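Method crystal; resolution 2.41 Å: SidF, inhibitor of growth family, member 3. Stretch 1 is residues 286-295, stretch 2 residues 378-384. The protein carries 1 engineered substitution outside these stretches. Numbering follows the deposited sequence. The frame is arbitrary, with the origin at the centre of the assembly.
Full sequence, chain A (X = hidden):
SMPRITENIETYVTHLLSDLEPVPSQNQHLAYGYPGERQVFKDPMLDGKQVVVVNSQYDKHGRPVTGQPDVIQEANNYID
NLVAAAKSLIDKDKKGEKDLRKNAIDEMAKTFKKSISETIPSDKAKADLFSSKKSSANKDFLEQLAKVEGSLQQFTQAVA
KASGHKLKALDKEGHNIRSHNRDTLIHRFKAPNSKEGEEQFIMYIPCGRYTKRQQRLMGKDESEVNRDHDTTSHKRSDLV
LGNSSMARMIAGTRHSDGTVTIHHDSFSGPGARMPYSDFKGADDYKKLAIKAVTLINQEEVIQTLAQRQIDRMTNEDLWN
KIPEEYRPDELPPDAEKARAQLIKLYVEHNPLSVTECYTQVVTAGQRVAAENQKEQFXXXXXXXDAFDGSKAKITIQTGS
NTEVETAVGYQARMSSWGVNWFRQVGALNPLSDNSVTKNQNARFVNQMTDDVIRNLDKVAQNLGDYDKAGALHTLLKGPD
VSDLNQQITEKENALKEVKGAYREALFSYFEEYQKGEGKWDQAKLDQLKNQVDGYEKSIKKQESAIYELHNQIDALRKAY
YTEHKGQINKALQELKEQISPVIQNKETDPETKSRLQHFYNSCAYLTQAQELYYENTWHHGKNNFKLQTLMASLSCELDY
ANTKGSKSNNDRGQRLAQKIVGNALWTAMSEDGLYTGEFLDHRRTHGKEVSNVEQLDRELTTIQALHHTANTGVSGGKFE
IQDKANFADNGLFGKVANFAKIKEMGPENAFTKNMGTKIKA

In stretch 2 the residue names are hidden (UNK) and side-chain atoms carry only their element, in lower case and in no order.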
# COMPACT_ATOMS: atom_id res chain seq x y z
N LYS A 286 8.50 -24.20 13.31
CA LYS A 286 8.67 -23.32 12.18
C LYS A 286 7.52 -22.34 12.02
O LYS A 286 7.76 -21.19 11.66
CB LYS A 286 8.88 -24.11 10.90
CG LYS A 286 8.94 -23.25 9.66
CD LYS A 286 10.33 -22.68 9.43
CE LYS A 286 11.19 -23.61 8.58
NZ LYS A 286 10.68 -23.63 7.19
N LYS A 287 6.29 -22.77 12.32
CA LYS A 287 5.12 -21.89 12.22
C LYS A 287 5.16 -20.82 13.30
O LYS A 287 4.83 -19.65 13.05
CB LYS A 287 3.81 -22.67 12.33
CG LYS A 287 3.44 -23.36 11.06
CD LYS A 287 2.07 -23.99 11.18
CE LYS A 287 1.77 -24.80 9.94
NZ LYS A 287 0.84 -25.91 10.27
N LEU A 288 5.56 -21.20 14.50
CA LEU A 288 5.63 -20.19 15.55
C LEU A 288 6.74 -19.19 15.24
O LEU A 288 6.59 -18.00 15.49
CB LEU A 288 5.80 -20.82 16.92
CG LEU A 288 4.94 -20.33 18.08
CD1 LEU A 288 5.78 -20.39 19.34
CD2 LEU A 288 4.35 -18.95 17.89
N ALA A 289 7.83 -19.65 14.65
CA ALA A 289 8.88 -18.77 14.18
C ALA A 289 8.32 -17.69 13.22
O ALA A 289 8.60 -16.47 13.34
CB ALA A 289 9.95 -19.60 13.52
N ILE A 290 7.48 -18.17 12.29
CA ILE A 290 6.85 -17.35 11.27
C ILE A 290 5.90 -16.34 11.91
O ILE A 290 5.91 -15.16 11.53
CB ILE A 290 6.13 -18.20 10.20
CG1 ILE A 290 7.18 -18.90 9.35
CG2 ILE A 290 5.28 -17.30 9.31
CD1 ILE A 290 6.70 -20.14 8.60
N LYS A 291 5.10 -16.80 12.88
CA LYS A 291 4.29 -15.89 13.70
C LYS A 291 5.11 -14.79 14.37
O LYS A 291 4.63 -13.67 14.53
CB LYS A 291 3.52 -16.65 14.76
CG LYS A 291 2.02 -16.66 14.57
CD LYS A 291 1.29 -17.55 15.57
CE LYS A 291 0.99 -18.92 14.98
NZ LYS A 291 -0.04 -19.66 15.76
N ALA A 292 6.34 -15.11 14.77
CA ALA A 292 7.18 -14.16 15.50
C ALA A 292 7.72 -13.08 14.58
O ALA A 292 7.81 -11.90 14.99
CB ALA A 292 8.33 -14.85 16.19
N VAL A 293 8.12 -13.50 13.38
CA VAL A 293 8.67 -12.57 12.41
C VAL A 293 7.58 -11.59 12.05
O VAL A 293 7.85 -10.42 11.82
CB VAL A 293 9.11 -13.29 11.16
CG1 VAL A 293 9.33 -12.32 10.03
CG2 VAL A 293 10.36 -14.08 11.47
N THR A 294 6.34 -12.04 12.02
CA THR A 294 5.36 -11.13 11.58
C THR A 294 5.15 -10.08 12.64
O THR A 294 4.91 -8.90 12.29
CB THR A 294 4.08 -11.75 10.91
OG1 THR A 294 2.88 -11.38 11.60
CG2 THR A 294 4.15 -13.27 10.63
N LEU A 295 5.30 -10.47 13.92
CA LEU A 295 5.30 -9.53 15.03
C LEU A 295 6.52 -8.57 14.95
O LEU A 295 6.39 -7.35 15.02
CB LEU A 295 5.38 -10.29 16.32
CG LEU A 295 4.66 -9.92 17.61
CD1 LEU A 295 5.70 -9.95 18.71
CD2 LEU A 295 3.96 -8.58 17.58
N UNK A 378 -4.62 -14.37 9.10
CA UNK A 378 -4.64 -14.71 10.52
C UNK A 378 -3.45 -14.19 11.35
O UNK A 378 -3.67 -13.63 12.42
c UNK A 378 -6.23 -16.46 11.28
c UNK A 378 -6.60 -17.93 11.29
o UNK A 378 -5.89 -18.75 11.94
c UNK A 378 -4.85 -16.20 10.72
o UNK A 378 -7.63 -18.26 10.66
N UNK A 379 -2.22 -14.29 10.83
CA UNK A 379 -1.05 -13.86 11.59
C UNK A 379 -0.95 -12.36 11.73
O UNK A 379 -0.43 -11.84 12.74
c UNK A 379 1.67 -16.40 10.75
c UNK A 379 -0.43 -18.07 11.47
c UNK A 379 1.83 -17.77 10.79
c UNK A 379 -0.62 -16.71 11.35
o UNK A 379 0.96 -19.88 11.28
c UNK A 379 0.42 -15.85 11.00
c UNK A 379 0.78 -18.57 11.16
c UNK A 379 0.20 -14.36 10.91
N UNK A 380 -1.42 -11.65 10.72
CA UNK A 380 -1.20 -10.22 10.67
C UNK A 380 -2.25 -9.64 11.58
O UNK A 380 -1.94 -8.83 12.48
c UNK A 380 -1.47 -8.17 9.23
c UNK A 380 -0.02 -10.04 8.41
c UNK A 380 -1.26 -9.67 9.22
N UNK A 381 -3.49 -10.09 11.41
CA UNK A 381 -4.57 -9.65 12.29
C UNK A 381 -4.29 -9.92 13.79
O UNK A 381 -4.60 -9.10 14.63
n UNK A 381 -6.72 -12.19 14.96
c UNK A 381 -7.65 -9.81 13.52
n UNK A 381 -7.64 -10.05 14.96
c UNK A 381 -7.21 -11.14 15.60
n UNK A 381 -7.26 -11.18 16.92
c UNK A 381 -6.82 -10.84 12.80
c UNK A 381 -5.91 -10.22 11.77
N UNK A 382 -3.62 -11.00 14.11
CA UNK A 382 -3.30 -11.31 15.50
C UNK A 382 -2.17 -10.40 16.04
O UNK A 382 -2.26 -9.87 17.18
o UNK A 382 -2.06 -15.34 17.99
c UNK A 382 -2.19 -13.27 16.79
c UNK A 382 -2.94 -12.79 15.57
c UNK A 382 -2.08 -14.79 16.88
n UNK A 382 -2.05 -15.48 15.72
N UNK A 383 -1.13 -10.18 15.23
CA UNK A 383 -0.03 -9.30 15.64
C UNK A 383 -0.44 -7.79 15.71
O UNK A 383 -0.07 -7.08 16.63
c UNK A 383 0.34 -12.03 16.96
s UNK A 383 1.92 -12.05 16.18
c UNK A 383 1.25 -9.57 14.82
c UNK A 383 1.64 -11.04 14.67
N UNK A 384 -1.25 -7.33 14.76
CA UNK A 384 -1.84 -6.00 14.88
C UNK A 384 -2.59 -5.85 16.19
O UNK A 384 -2.43 -4.82 16.88
s UNK A 384 -3.18 -4.97 11.02
c UNK A 384 -2.02 -5.39 12.35
c UNK A 384 -2.76 -5.66 13.67
c UNK A 384 -3.80 -3.50 11.81

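Position 378 carries five side-chain atoms, three carbons and two oxygens. The carbons form a chain, and both oxygens sit on the third. This is a carboxylate at the end of two methylenes. No atom of it touches stretch 1. The residue is Glu378. One carboxylate oxygen, OE2, is hydrogen-bonded elsewhere in the structure.

Position 379 has seven carbons and one oxygen. One carbon leads to a ring of six, and the ring bears the oxygen at its far end. The CA-to-CB bond points toward stretch 1, and the ring lies among Lys287, Ile290, Lys291 and Thr294. A six-carbon ring with a hydroxyl is a tyrosine, Tyr379. Over one face of its ring lies CG of Lys291, 3.8 Å from the ring centroid and 8° off the normal, a CH-pi contact. The ring edge meets Ile290, with CG2 of Ile290 3.8 Å from CE2 of Tyr379. CG2 of Thr294 is also near the ring plane, 4.0 Å from CD2 of Tyr379. The hydroxyl reaches the lysines: OH of Tyr379 is 3.8 Å from CE of Lys291 and 4.1 Å from CB of Lys287. These are contacts with carbon, not hydrogen bonds.

Position 380 has three carbons, and the first carries the other two. Its CA-to-CB bond points sideways. Its closest contact with stretch 1 is through its backbone, with Thr294. A branch at CB with no heteroatom makes the residue Val380. CA of Val380 is 4.3 Å from OG1 of Thr294.

Position 381 has four carbons and three nitrogens. Three carbons lead to a nitrogen, then to a carbon that carries two more nitrogens. It makes no contact with stretch 1. The guanidinium identifies Arg381.

Position 382 has three carbons, the third carrying one oxygen and one nitrogen. Its CA-to-CB bond points toward stretch 1, and its side chain approaches Lys291. The chain is that of a glutamine, Gln382. The orientation of its amide is uncertain.

Position 383 is an unbranched chain of two carbons, a sulfur and a carbon. Its CA-to-CB bond points toward stretch 1. The chain lies against Lys291, Thr294 and Leu295. A thioether of this kind is a methionine, Met383. SD of Met383 lies 3.8 Å from CG of Leu295 and 3.6 Å from the backbone O of Lys291. CG of Met383 is 3.3 Å from OG1 of Thr294.

Position 384 has the same atoms in the same order. Here the CA-to-CB bond points away, and no contact is made. The residue is Met384.

The two helices cross at -53°, with their axes 9.3 Å apart at closest approach. Tyr379 is the knob, seated among Lys287, Ile290, Lys291 and Thr294. One turn on, Met383 packs against Leu295 and Thr294. No hydrogen bond links the stretches. Packing therefore carries the contact, which buries 432 Å² in all. The aliphatic part of Lys291 lies over one face of the ring, while its NZ is hydrogen-bonded elsewhere in the structure.

Stretch 2 378-384: EYVRQMM
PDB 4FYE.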